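Local coordinates for protein restriction endonuclease EcoP15I, modification subunit (Escherichia coli, PDB 4ZCF) that methylates one adenine of its asymmetric DNA recognition site using S-adenosylmethionine, as a homodimer that also joins the Res subunit for restriction, at residues N59-S64 and L154-R159; L68-P73 and R181-R186; K591-K596 and K601-N606. All coordinates share one frame; numbering follows the deposited sequence.

Contacts 1 and 2 lie in the methyltransferase part of the chain, their centres 18 Å apart, and both use helix 63-71: the N-terminal end of helix 63-71 faces helix 154-164 in contact 1, and its later part faces helix 171-188 in contact 2. Along the chain their segments alternate, so one short helix near the N-terminus is packed against two successive helices from about a hundred residues later. Contact 3 opens only after both have closed, in the C-terminal domain, where helix 587-598 and the loop before strand 607-611 pack together; its centre is 56 Å from that of contact 1 and 40 Å from that of contact 2, consistent with a C-terminal domain that packs around a core of its own.

Contact 1: residues N59-S64 and L154-R159; sequences NWLGKS and LDEAKR
Water 1 is gripped by three groups that join the N-terminus of helix 63-71 to helix 154-164. It donates to Glu156 OE2 at 2.9 Å, accepts from Gly62 N at 3.2 Å, and bonds Ser64 OG at 2.6 Å. The motif is a helix start: a type II beta turn from Trp60 to Lys63, with Lys63 N bonded to Trp60 O, leads from strand 57-60 into the helix, and Gly62 is the N-cap residue. Its positive phi (118°) suits glycine, since a CB at these backbone angles would collide with Leu61 O. A carboxylate suits this end of a helix, where the dipole would probably favour its negative charge. Glu156 brings it there on an extended chain, with CG anti to the backbone N (chi1 -158°), and its OE2 lies 3.1 Å from Ser64 OG. Serine suits this first turn, being small and able to bond the water through its hydroxyl.

Beside this polar cluster Leu61 supplies the apolar half of the contact. Its CD1 touches the aliphatic part of Glu156, 3.9 Å from CG, as the two side chains run antiparallel alongside each other; the side chain of Arg159 lies roughly perpendicular to it. An alanine in place of this leucine is likely to leave the methylenes of Glu156 and Arg159 without their apolar partner and the glutamate arm freer to turn. Leu61 also packs on Ser55 of the second Mod subunit, while Asn59 and Trp60 continue the sheet into that subunit in antiparallel pairing, so the turn lies beside the dimer interface. The other methyl of Leu61, CD2, rests 3.5 Å from the backbone O of Arg159.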
ATOM      1  N   ASN A  59      -1.662   1.258  18.380  1.00 39.99           N
ATOM      2  CA  ASN A  59      -2.657   0.573  19.197  1.00 39.25           C
ATOM      3  C   ASN A  59      -3.600   1.618  19.703  1.00 40.39           C
ATOM      4  O   ASN A  59      -3.185   2.749  20.010  1.00 38.49           O
ATOM      5  CB  ASN A  59      -2.028  -0.138  20.415  1.00 42.59           C
ATOM      6  CG  ASN A  59      -0.754  -0.916  20.172  1.00 67.30           C
ATOM      7  OD1 ASN A  59      -0.748  -1.962  19.508  1.00 56.10           O
ATOM      8  ND2 ASN A  59       0.340  -0.458  20.782  1.00 63.43           N
ATOM      9  N   TRP A  60      -4.877   1.238  19.768  1.00 36.15           N
ATOM     10  CA  TRP A  60      -5.952   2.052  20.280  1.00 36.23           C
ATOM     11  C   TRP A  60      -7.038   1.118  20.832  1.00 41.95           C
ATOM     12  O   TRP A  60      -7.169  -0.015  20.345  1.00 40.36           O
ATOM     13  CB  TRP A  60      -6.463   3.044  19.188  1.00 34.61           C
ATOM     14  CG  TRP A  60      -7.374   2.455  18.156  1.00 35.19           C
ATOM     15  CD1 TRP A  60      -8.729   2.389  18.212  1.00 37.89           C
ATOM     16  CD2 TRP A  60      -6.992   1.823  16.925  1.00 35.24           C
ATOM     17  NE1 TRP A  60      -9.223   1.765  17.089  1.00 37.07           N
ATOM     18  CE2 TRP A  60      -8.178   1.370  16.302  1.00 38.13           C
ATOM     19  CE3 TRP A  60      -5.759   1.581  16.288  1.00 36.72           C
ATOM     20  CZ2 TRP A  60      -8.174   0.689  15.082  1.00 37.26           C
ATOM     21  CZ3 TRP A  60      -5.760   0.943  15.054  1.00 37.97           C
ATOM     22  CH2 TRP A  60      -6.958   0.521  14.456  1.00 38.45           C
ATOM     23  N   LEU A  61      -7.781   1.574  21.869  1.00 41.35           N
ATOM     24  CA  LEU A  61      -8.922   0.853  22.477  1.00 41.77           C
ATOM     25  C   LEU A  61     -10.043   0.904  21.433  1.00 47.09           C
ATOM     26  O   LEU A  61     -10.462   2.004  21.037  1.00 48.22           O
ATOM     27  CB  LEU A  61      -9.364   1.556  23.789  1.00 42.04           C
ATOM     28  CG  LEU A  61     -10.666   1.072  24.489  1.00 47.41           C
ATOM     29  CD1 LEU A  61     -10.455  -0.259  25.217  1.00 47.41           C
ATOM     30  CD2 LEU A  61     -11.218   2.143  25.451  1.00 48.10           C
ATOM     31  N   GLY A  62     -10.452  -0.271  20.943  1.00 42.24           N
ATOM     32  CA  GLY A  62     -11.439  -0.369  19.869  1.00 41.17           C
ATOM     33  C   GLY A  62     -10.890  -1.025  18.614  1.00 43.71           C
ATOM     34  O   GLY A  62     -11.645  -1.280  17.671  1.00 43.00           O
ATOM     35  N   LYS A  63      -9.570  -1.336  18.602  1.00 39.32           N
ATOM     36  CA  LYS A  63      -8.908  -2.039  17.511  1.00 38.81           C
ATOM     37  C   LYS A  63      -9.523  -3.424  17.349  1.00 42.62           C
ATOM     38  O   LYS A  63      -9.770  -3.841  16.214  1.00 41.72           O
ATOM     39  CB  LYS A  63      -7.390  -2.138  17.760  1.00 40.84           C
ATOM     40  CG  LYS A  63      -6.606  -2.587  16.535  1.00 46.24           C
ATOM     41  CD  LYS A  63      -5.103  -2.347  16.653  1.00 59.34           C
ATOM     42  CE  LYS A  63      -4.388  -2.901  15.431  1.00 74.23           C
ATOM     43  NZ  LYS A  63      -2.990  -2.410  15.311  1.00 86.16           N
ATOM     44  N   SER A  64      -9.771  -4.135  18.485  1.00 39.49           N
ATOM     45  CA  SER A  64     -10.396  -5.469  18.500  1.00 39.68           C
ATOM     46  C   SER A  64     -11.843  -5.400  18.040  1.00 45.27           C
ATOM     47  O   SER A  64     -12.307  -6.332  17.381  1.00 46.08           O
ATOM     48  CB  SER A  64     -10.282  -6.137  19.873  1.00 42.82           C
ATOM     49  OG  SER A  64     -10.592  -5.278  20.961  1.00 51.23           O
ATOM     50  N   LEU A 154     -13.518  -8.982  29.815  1.00 74.60           N
ATOM     51  CA  LEU A 154     -14.759  -8.254  30.109  1.00 73.58           C
ATOM     52  C   LEU A 154     -14.543  -6.750  30.374  1.00 73.84           C
ATOM     53  O   LEU A 154     -15.376  -5.949  29.950  1.00 73.37           O
ATOM     54  CB  LEU A 154     -15.497  -8.940  31.276  1.00 73.91           C
ATOM     55  CG  LEU A 154     -17.024  -8.824  31.334  1.00 79.28           C
ATOM     56  CD1 LEU A 154     -17.702  -9.509  30.147  1.00 79.47           C
ATOM     57  CD2 LEU A 154     -17.552  -9.454  32.599  1.00 82.38           C
ATOM     58  N   ASP A 155     -13.412  -6.374  31.031  1.00 67.61           N
ATOM     59  CA  ASP A 155     -13.028  -4.982  31.323  1.00 65.85           C
ATOM     60  C   ASP A 155     -12.773  -4.186  30.040  1.00 67.68           C
ATOM     61  O   ASP A 155     -13.090  -3.001  30.004  1.00 66.91           O
ATOM     62  CB  ASP A 155     -11.797  -4.942  32.214  1.00 66.24           C
ATOM     63  N   GLU A 156     -12.206  -4.834  28.991  1.00 62.57           N
ATOM     64  CA  GLU A 156     -11.951  -4.190  27.707  1.00 61.50           C
ATOM     65  C   GLU A 156     -13.266  -3.984  26.942  1.00 64.35           C
ATOM     66  O   GLU A 156     -13.493  -2.900  26.405  1.00 62.76           O
ATOM     67  CB  GLU A 156     -10.917  -4.965  26.883  1.00 62.72           C
ATOM     68  CG  GLU A 156     -10.243  -4.091  25.835  1.00 71.44           C
ATOM     69  CD  GLU A 156      -9.162  -4.748  25.005  1.00 86.55           C
ATOM     70  OE1 GLU A 156      -8.135  -5.163  25.591  1.00 94.62           O
ATOM     71  OE2 GLU A 156      -9.338  -4.849  23.770  1.00 66.52           O
ATOM     72  N   ALA A 157     -14.157  -4.998  26.963  1.00 61.60           N
ATOM     73  CA  ALA A 157     -15.488  -4.942  26.343  1.00 61.34           C
ATOM     74  C   ALA A 157     -16.395  -3.880  27.006  1.00 66.64           C
ATOM     75  O   ALA A 157     -17.281  -3.330  26.339  1.00 66.76           O
ATOM     76  CB  ALA A 157     -16.141  -6.307  26.401  1.00 61.83           C
ATOM     77  N   LYS A 158     -16.157  -3.591  28.313  1.00 62.86           N
ATOM     78  CA  LYS A 158     -16.833  -2.557  29.102  1.00 62.43           C
ATOM     79  C   LYS A 158     -16.276  -1.183  28.692  1.00 65.30           C
ATOM     80  O   LYS A 158     -17.035  -0.225  28.539  1.00 64.68           O
ATOM     81  CB  LYS A 158     -16.556  -2.758  30.604  1.00 65.77           C
ATOM     82  CG  LYS A 158     -17.475  -3.732  31.333  1.00 84.13           C
ATOM     83  CD  LYS A 158     -16.951  -3.998  32.755  1.00 90.25           C
ATOM     84  CE  LYS A 158     -17.920  -4.752  33.634  1.00 98.95           C
ATOM     85  NZ  LYS A 158     -18.140  -6.147  33.173  1.00105.87           N
ATOM     86  N   ARG A 159     -14.935  -1.100  28.536  1.00 61.61           N
ATOM     87  CA  ARG A 159     -14.185   0.104  28.173  1.00 60.80           C
ATOM     88  C   ARG A 159     -14.455   0.561  26.753  1.00 63.38           C
ATOM     89  O   ARG A 159     -14.501   1.773  26.510  1.00 62.93           O
ATOM     90  CB  ARG A 159     -12.681  -0.071  28.438  1.00 60.85           C
ATOM     91  CG  ARG A 159     -12.315   0.074  29.917  1.00 67.82           C
ATOM     92  CD  ARG A 159     -10.827  -0.037  30.183  1.00 76.90           C
ATOM     93  NE  ARG A 159     -10.536  -0.290  31.598  1.00 93.05           N
ATOM     94  CZ  ARG A 159     -10.392   0.652  32.532  1.00110.89           C
ATOM     95  NH1 ARG A 159     -10.517   1.938  32.214  1.00 98.93           N
ATOM     96  NH2 ARG A 159     -10.130   0.316  33.788  1.00 95.71           N
TER
HETATM   97  O   HOH W   1      -9.187  -3.136  21.390  1.00 56.22           O

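Contact 2: residues L68-P73 and R181-R186; sequences LLANLP and RLYIAR
A helix-helix contact in the catalytic part of the methyltransferase joins the later part of helix 63-71 to the long helix 171-188, where Ala70 meets Tyr183 and Ile184. The backbones come nearest at Ala70 and Ile184, whose CA atoms are 6.8 Å apart, a closeness that fits the single methyl of alanine. That methyl points toward the opposing helix, and its CB lies 3.8 Å from Tyr183 CD2, reaching the ring obliquely. The ring leaves helix 171-188 with CG anti to the backbone N (chi1 -174°), which carries CD2 over to the alanine.

Ile184 fills the neighbouring place. Its CG1 branch stands anti to the carbonyl carbon (chi1 -55°) and ends in CD1, which approaches the backbone of helix 63-71, 3.4 Å from Ala70 O, and comes within 4.4 Å of Ala70 CB. Isoleucine suits this position because its CG1 branch is long enough to reach Ala70, while the side chain stays apolar among Leu103, Leu106 and Val110 and so also packs on helix 102-113. In the alpha/beta fold of this Rossmann-like methylase, helix 171-188 leads toward strand 193-199 of the central mixed sheet, and the contact packs the N-terminal helix 63-71 onto it.

Within segment 68-73, Leu68 O accepts from both Asn71 N and Leu72 N, each at 2.9 Å. The carbonyl oxygens of Leu69 and Leu72 both accept from Lys107 NZ, whose positive charge would probably suit these carbonyl groups. Leu68 and Leu72 also pack on Phe176 of the Res subunit, a neighbouring chain.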
ATOM      1  N   LEU A  68     -13.633  -6.926  14.502  1.00 39.56           N
ATOM      2  CA  LEU A  68     -14.904  -7.640  14.605  1.00 39.53           C
ATOM      3  C   LEU A  68     -15.893  -7.096  13.562  1.00 43.46           C
ATOM      4  O   LEU A  68     -16.403  -7.865  12.739  1.00 41.96           O
ATOM      5  CB  LEU A  68     -15.469  -7.459  16.030  1.00 39.57           C
ATOM      6  CG  LEU A  68     -16.832  -8.086  16.318  1.00 43.96           C
ATOM      7  CD1 LEU A  68     -16.834  -9.611  16.046  1.00 43.99           C
ATOM      8  CD2 LEU A  68     -17.249  -7.788  17.712  1.00 44.95           C
ATOM      9  N   LEU A  69     -16.120  -5.759  13.590  1.00 40.84           N
ATOM     10  CA  LEU A  69     -16.961  -4.990  12.666  1.00 41.35           C
ATOM     11  C   LEU A  69     -16.743  -5.339  11.207  1.00 46.39           C
ATOM     12  O   LEU A  69     -17.701  -5.269  10.444  1.00 48.63           O
ATOM     13  CB  LEU A  69     -16.696  -3.490  12.859  1.00 41.73           C
ATOM     14  CG  LEU A  69     -17.790  -2.621  13.503  1.00 46.72           C
ATOM     15  CD1 LEU A  69     -18.427  -3.301  14.726  1.00 47.57           C
ATOM     16  CD2 LEU A  69     -17.237  -1.244  13.864  1.00 45.96           C
ATOM     17  N   ALA A  70     -15.501  -5.683  10.808  1.00 41.86           N
ATOM     18  CA  ALA A  70     -15.141  -6.015   9.435  1.00 42.36           C
ATOM     19  C   ALA A  70     -15.451  -7.461   9.066  1.00 48.72           C
ATOM     20  O   ALA A  70     -15.625  -7.782   7.881  1.00 48.68           O
ATOM     21  CB  ALA A  70     -13.674  -5.719   9.203  1.00 43.40           C
ATOM     22  N   ASN A  71     -15.503  -8.340  10.074  1.00 46.99           N
ATOM     23  CA  ASN A  71     -15.758  -9.774   9.879  1.00 46.75           C
ATOM     24  C   ASN A  71     -17.215 -10.147  10.121  1.00 49.29           C
ATOM     25  O   ASN A  71     -17.636 -11.205   9.659  1.00 49.56           O
ATOM     26  CB  ASN A  71     -14.776 -10.638  10.686  1.00 47.90           C
ATOM     27  CG  ASN A  71     -13.344 -10.501  10.223  1.00 57.65           C
ATOM     28  OD1 ASN A  71     -12.964 -10.972   9.155  1.00 48.90           O
ATOM     29  ND2 ASN A  71     -12.520  -9.815  10.992  1.00 49.58           N
ATOM     30  N   LEU A  72     -17.987  -9.256  10.807  1.00 43.96           N
ATOM     31  CA  LEU A  72     -19.425  -9.362  11.064  1.00 42.90           C
ATOM     32  C   LEU A  72     -20.128  -9.440   9.698  1.00 49.81           C
ATOM     33  O   LEU A  72     -19.731  -8.709   8.789  1.00 49.90           O
ATOM     34  CB  LEU A  72     -19.928  -8.125  11.842  1.00 42.11           C
ATOM     35  CG  LEU A  72     -19.936  -8.225  13.363  1.00 45.34           C
ATOM     36  CD1 LEU A  72     -20.303  -6.904  14.005  1.00 44.20           C
ATOM     37  CD2 LEU A  72     -20.878  -9.291  13.840  1.00 46.80           C
ATOM     38  N   PRO A  73     -21.107 -10.350   9.477  1.00 48.15           N
ATOM     39  CA  PRO A  73     -21.686 -10.473   8.123  1.00 47.93           C
ATOM     40  C   PRO A  73     -22.809  -9.465   7.805  1.00 51.53           C
ATOM     41  O   PRO A  73     -23.404  -8.919   8.741  1.00 50.59           O
ATOM     42  CB  PRO A  73     -22.193 -11.917   8.118  1.00 49.24           C
ATOM     43  CG  PRO A  73     -22.640 -12.136   9.530  1.00 52.99           C
ATOM     44  CD  PRO A  73     -21.699 -11.344  10.403  1.00 48.86           C
ATOM     45  N   ARG A 181     -13.812  -0.062   7.184  1.00 29.94           N
ATOM     46  CA  ARG A 181     -14.121   0.506   5.871  1.00 30.46           C
ATOM     47  C   ARG A 181     -12.932   0.361   4.889  1.00 33.41           C
ATOM     48  O   ARG A 181     -13.097  -0.210   3.799  1.00 32.02           O
ATOM     49  CB  ARG A 181     -14.604   1.946   6.041  1.00 30.85           C
ATOM     50  CG  ARG A 181     -16.006   1.982   6.659  1.00 32.53           C
ATOM     51  CD  ARG A 181     -16.303   3.241   7.420  1.00 31.59           C
ATOM     52  NE  ARG A 181     -17.697   3.271   7.871  1.00 41.70           N
ATOM     53  CZ  ARG A 181     -18.146   2.688   8.979  1.00 56.56           C
ATOM     54  NH1 ARG A 181     -17.307   2.036   9.787  1.00 32.18           N
ATOM     55  NH2 ARG A 181     -19.436   2.732   9.280  1.00 46.76           N
ATOM     56  N   LEU A 182     -11.718   0.744   5.347  1.00 28.59           N
ATOM     57  CA  LEU A 182     -10.457   0.614   4.610  1.00 27.56           C
ATOM     58  C   LEU A 182     -10.091  -0.845   4.440  1.00 37.39           C
ATOM     59  O   LEU A 182      -9.549  -1.218   3.398  1.00 39.45           O
ATOM     60  CB  LEU A 182      -9.338   1.322   5.378  1.00 26.90           C
ATOM     61  CG  LEU A 182      -9.389   2.866   5.479  1.00 30.19           C
ATOM     62  CD1 LEU A 182      -8.135   3.368   6.108  1.00 30.73           C
ATOM     63  CD2 LEU A 182      -9.580   3.544   4.090  1.00 25.03           C
ATOM     64  N   TYR A 183     -10.397  -1.685   5.465  1.00 36.26           N
ATOM     65  CA  TYR A 183     -10.147  -3.115   5.429  1.00 36.79           C
ATOM     66  C   TYR A 183     -10.942  -3.785   4.316  1.00 39.40           C
ATOM     67  O   TYR A 183     -10.348  -4.498   3.509  1.00 40.64           O
ATOM     68  CB  TYR A 183     -10.407  -3.760   6.811  1.00 40.23           C
ATOM     69  CG  TYR A 183     -10.034  -5.228   6.868  1.00 43.83           C
ATOM     70  CD1 TYR A 183      -8.735  -5.628   7.177  1.00 46.17           C
ATOM     71  CD2 TYR A 183     -10.961  -6.216   6.538  1.00 44.85           C
ATOM     72  CE1 TYR A 183      -8.376  -6.981   7.196  1.00 46.46           C
ATOM     73  CE2 TYR A 183     -10.609  -7.566   6.532  1.00 46.17           C
ATOM     74  CZ  TYR A 183      -9.325  -7.947   6.897  1.00 53.20           C
ATOM     75  OH  TYR A 183      -8.989  -9.278   6.906  1.00 54.39           O
ATOM     76  N   ILE A 184     -12.267  -3.558   4.257  1.00 36.03           N
ATOM     77  CA  ILE A 184     -13.142  -4.124   3.205  1.00 36.77           C
ATOM     78  C   ILE A 184     -12.834  -3.551   1.843  1.00 41.58           C
ATOM     79  O   ILE A 184     -12.838  -4.300   0.881  1.00 42.83           O
ATOM     80  CB  ILE A 184     -14.683  -4.051   3.529  1.00 39.97           C
ATOM     81  CG1 ILE A 184     -15.037  -4.722   4.902  1.00 40.49           C
ATOM     82  CG2 ILE A 184     -15.543  -4.627   2.372  1.00 39.09           C
ATOM     83  CD1 ILE A 184     -14.816  -6.290   4.990  1.00 44.90           C
ATOM     84  N   ALA A 185     -12.599  -2.222   1.753  1.00 37.71           N
ATOM     85  CA  ALA A 185     -12.276  -1.543   0.499  1.00 36.99           C
ATOM     86  C   ALA A 185     -11.064  -2.168  -0.154  1.00 42.05           C
ATOM     87  O   ALA A 185     -11.116  -2.384  -1.365  1.00 43.50           O
ATOM     88  CB  ALA A 185     -12.046  -0.056   0.725  1.00 37.49           C
ATOM     89  N   ARG A 186     -10.002  -2.533   0.637  1.00 36.94           N
ATOM     90  CA  ARG A 186      -8.773  -3.158   0.089  1.00 36.74           C
ATOM     91  C   ARG A 186      -9.074  -4.399  -0.778  1.00 40.97           C
ATOM     92  O   ARG A 186      -8.446  -4.602  -1.820  1.00 41.98           O
ATOM     93  CB  ARG A 186      -7.776  -3.501   1.217  1.00 35.00           C
ATOM     94  CG  ARG A 186      -6.401  -3.983   0.736  1.00 39.18           C
ATOM     95  CD  ARG A 186      -5.647  -4.616   1.880  1.00 50.71           C
ATOM     96  NE  ARG A 186      -4.296  -5.036   1.522  1.00 58.47           N
ATOM     97  CZ  ARG A 186      -3.986  -6.240   1.053  1.00 80.33           C
ATOM     98  NH1 ARG A 186      -4.938  -7.142   0.836  1.00 71.31           N
ATOM     99  NH2 ARG A 186      -2.726  -6.546   0.769  1.00 68.20           N
TER

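Contact 3: residues K591-K596 and K601-N606; sequences KALLQK and KDFAPN
Phe603 lays one face of its ring against the aliphatic chain of Lys596, which crosses it at about a right angle. The touch is a CH-pi contact: Lys596 CG is 3.9 Å from the ring centroid, 20° off the ring normal. Lysine suits the place because its methylenes can spread over an aromatic face while the ammonium end continues past the ring; with CG anti to the backbone N (chi1 -154°), CB, CG and CD follow one another across the ring. Pro605 CD lies over the opposite face, 3.6 Å above the ring plane, so the phenyl group is sandwiched between the helix and its own loop.

Leu593, one turn earlier, meets the ring at its edge, in plane, with CD1 3.8 Å from CE2 of Phe603. The backbone takes part as well, since Phe603 CB rests 3.5 Å from Lys596 O. Val564 of strand 562-566 touches both Lys596 and Phe603, and Leu566 touches Leu593. A buried aromatic from the connecting loop is thus packed against helix 587-598 just before strand 607-611, in the helix-to-strand connection of the alpha/beta C-terminal domain of this type III Mod subunit.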
ATOM      1  N   LYS A 591     -39.956 -28.927 -19.495  1.00 63.55           N
ATOM      2  CA  LYS A 591     -39.808 -29.349 -20.894  1.00 62.42           C
ATOM      3  C   LYS A 591     -39.440 -28.161 -21.771  1.00 64.15           C
ATOM      4  O   LYS A 591     -38.663 -28.325 -22.714  1.00 63.54           O
ATOM      5  CB  LYS A 591     -41.098 -29.984 -21.422  1.00 65.26           C
ATOM      6  CG  LYS A 591     -40.995 -31.490 -21.694  1.00 79.14           C
ATOM      7  CD  LYS A 591     -41.805 -32.348 -20.690  1.00 84.26           C
ATOM      8  CE  LYS A 591     -43.318 -32.168 -20.752  1.00 89.56           C
ATOM      9  NZ  LYS A 591     -43.898 -32.580 -22.062  1.00 94.98           N
ATOM     10  N   ALA A 592     -40.003 -26.971 -21.465  1.00 59.40           N
ATOM     11  CA  ALA A 592     -39.719 -25.751 -22.218  1.00 59.63           C
ATOM     12  C   ALA A 592     -38.283 -25.286 -21.938  1.00 65.82           C
ATOM     13  O   ALA A 592     -37.612 -24.806 -22.852  1.00 65.84           O
ATOM     14  CB  ALA A 592     -40.721 -24.662 -21.869  1.00 60.13           C
ATOM     15  N   LEU A 593     -37.808 -25.477 -20.680  1.00 62.58           N
ATOM     16  CA  LEU A 593     -36.448 -25.176 -20.229  1.00 61.96           C
ATOM     17  C   LEU A 593     -35.445 -26.012 -21.034  1.00 65.94           C
ATOM     18  O   LEU A 593     -34.511 -25.440 -21.590  1.00 65.56           O
ATOM     19  CB  LEU A 593     -36.336 -25.436 -18.713  1.00 61.83           C
ATOM     20  CG  LEU A 593     -34.975 -25.422 -17.996  1.00 66.78           C
ATOM     21  CD1 LEU A 593     -34.083 -24.246 -18.433  1.00 67.72           C
ATOM     22  CD2 LEU A 593     -35.183 -25.312 -16.501  1.00 68.41           C
ATOM     23  N   LEU A 594     -35.678 -27.340 -21.143  1.00 62.80           N
ATOM     24  CA  LEU A 594     -34.837 -28.272 -21.904  1.00 62.40           C
ATOM     25  C   LEU A 594     -34.914 -27.974 -23.409  1.00 68.22           C
ATOM     26  O   LEU A 594     -33.910 -28.094 -24.109  1.00 68.23           O
ATOM     27  CB  LEU A 594     -35.204 -29.740 -21.602  1.00 62.15           C
ATOM     28  CG  LEU A 594     -35.227 -30.178 -20.111  1.00 66.01           C
ATOM     29  CD1 LEU A 594     -36.040 -31.426 -19.930  1.00 65.47           C
ATOM     30  CD2 LEU A 594     -33.824 -30.374 -19.538  1.00 67.26           C
ATOM     31  N   GLN A 595     -36.088 -27.530 -23.888  1.00 66.53           N
ATOM     32  CA  GLN A 595     -36.311 -27.125 -25.279  1.00 67.03           C
ATOM     33  C   GLN A 595     -35.510 -25.844 -25.605  1.00 71.92           C
ATOM     34  O   GLN A 595     -34.829 -25.807 -26.629  1.00 71.41           O
ATOM     35  CB  GLN A 595     -37.798 -26.893 -25.523  1.00 67.89           C
ATOM     36  N   LYS A 596     -35.565 -24.820 -24.711  1.00 69.04           N
ATOM     37  CA  LYS A 596     -34.853 -23.541 -24.839  1.00 68.82           C
ATOM     38  C   LYS A 596     -33.338 -23.738 -24.825  1.00 74.30           C
ATOM     39  O   LYS A 596     -32.626 -22.970 -25.479  1.00 74.09           O
ATOM     40  CB  LYS A 596     -35.304 -22.528 -23.769  1.00 70.55           C
ATOM     41  CG  LYS A 596     -35.116 -21.071 -24.204  1.00 79.51           C
ATOM     42  CD  LYS A 596     -35.827 -20.083 -23.283  1.00 85.57           C
ATOM     43  CE  LYS A 596     -35.997 -18.726 -23.929  1.00 90.08           C
ATOM     44  NZ  LYS A 596     -37.231 -18.031 -23.453  1.00 97.15           N
ATOM     45  N   LYS A 601     -30.105 -20.428 -29.345  1.00 74.83           N
ATOM     46  CA  LYS A 601     -28.648 -20.229 -29.449  1.00 74.50           C
ATOM     47  C   LYS A 601     -28.098 -19.213 -28.419  1.00 77.31           C
ATOM     48  O   LYS A 601     -26.898 -19.238 -28.112  1.00 77.73           O
ATOM     49  CB  LYS A 601     -28.250 -19.823 -30.892  1.00 77.24           C
ATOM     50  CG  LYS A 601     -28.837 -18.484 -31.370  1.00 89.39           C
ATOM     51  CD  LYS A 601     -29.148 -18.465 -32.856  1.00 96.09           C
ATOM     52  CE  LYS A 601     -30.576 -18.859 -33.156  1.00100.14           C
ATOM     53  NZ  LYS A 601     -30.841 -18.862 -34.619  1.00104.48           N
ATOM     54  N   ASP A 602     -28.973 -18.317 -27.913  1.00 71.51           N
ATOM     55  CA  ASP A 602     -28.644 -17.276 -26.933  1.00 70.27           C
ATOM     56  C   ASP A 602     -28.981 -17.743 -25.502  1.00 70.66           C
ATOM     57  O   ASP A 602     -28.797 -16.981 -24.548  1.00 70.32           O
ATOM     58  CB  ASP A 602     -29.354 -15.933 -27.270  1.00 72.66           C
ATOM     59  CG  ASP A 602     -29.696 -15.699 -28.740  1.00 84.43           C
ATOM     60  OD1 ASP A 602     -28.756 -15.575 -29.560  1.00 84.97           O
ATOM     61  OD2 ASP A 602     -30.906 -15.633 -29.069  1.00 88.82           O
ATOM     62  N   PHE A 603     -29.468 -19.001 -25.357  1.00 64.79           N
ATOM     63  CA  PHE A 603     -29.821 -19.607 -24.070  1.00 63.56           C
ATOM     64  C   PHE A 603     -28.828 -20.722 -23.663  1.00 68.99           C
ATOM     65  O   PHE A 603     -29.009 -21.900 -24.008  1.00 68.45           O
ATOM     66  CB  PHE A 603     -31.276 -20.099 -24.061  1.00 64.27           C
ATOM     67  CG  PHE A 603     -31.846 -20.429 -22.698  1.00 64.45           C
ATOM     68  CD1 PHE A 603     -32.376 -19.434 -21.889  1.00 66.56           C
ATOM     69  CD2 PHE A 603     -31.913 -21.741 -22.254  1.00 65.17           C
ATOM     70  CE1 PHE A 603     -32.948 -19.745 -20.650  1.00 66.87           C
ATOM     71  CE2 PHE A 603     -32.462 -22.047 -21.004  1.00 67.34           C
ATOM     72  CZ  PHE A 603     -32.975 -21.048 -20.212  1.00 65.15           C
ATOM     73  N   ALA A 604     -27.774 -20.329 -22.914  1.00 65.38           N
ATOM     74  CA  ALA A 604     -26.756 -21.259 -22.440  1.00 64.56           C
ATOM     75  C   ALA A 604     -26.465 -21.159 -20.907  1.00 67.42           C
ATOM     76  O   ALA A 604     -25.335 -20.830 -20.518  1.00 66.78           O
ATOM     77  CB  ALA A 604     -25.486 -21.113 -23.271  1.00 65.02           C
ATOM     78  N   PRO A 605     -27.453 -21.464 -20.017  1.00 62.93           N
ATOM     79  CA  PRO A 605     -27.163 -21.430 -18.571  1.00 62.20           C
ATOM     80  C   PRO A 605     -26.382 -22.662 -18.106  1.00 65.36           C
ATOM     81  O   PRO A 605     -26.461 -23.721 -18.721  1.00 65.26           O
ATOM     82  CB  PRO A 605     -28.543 -21.340 -17.916  1.00 63.86           C
ATOM     83  CG  PRO A 605     -29.486 -21.905 -18.903  1.00 68.58           C
ATOM     84  CD  PRO A 605     -28.841 -21.905 -20.271  1.00 64.53           C
ATOM     85  N   ASN A 606     -25.629 -22.517 -17.020  1.00 60.46           N
ATOM     86  CA  ASN A 606     -24.773 -23.567 -16.473  1.00 59.14           C
ATOM     87  C   ASN A 606     -25.058 -23.796 -15.002  1.00 60.25           C
ATOM     88  O   ASN A 606     -24.483 -24.692 -14.380  1.00 60.57           O
ATOM     89  CB  ASN A 606     -23.300 -23.188 -16.683  1.00 60.33           C
ATOM     90  CG  ASN A 606     -22.986 -21.748 -16.361  1.00 80.33           C
ATOM     91  OD1 ASN A 606     -22.794 -21.370 -15.201  1.00 74.89           O
ATOM     92  ND2 ASN A 606     -22.959 -20.904 -17.386  1.00 71.93           N
TER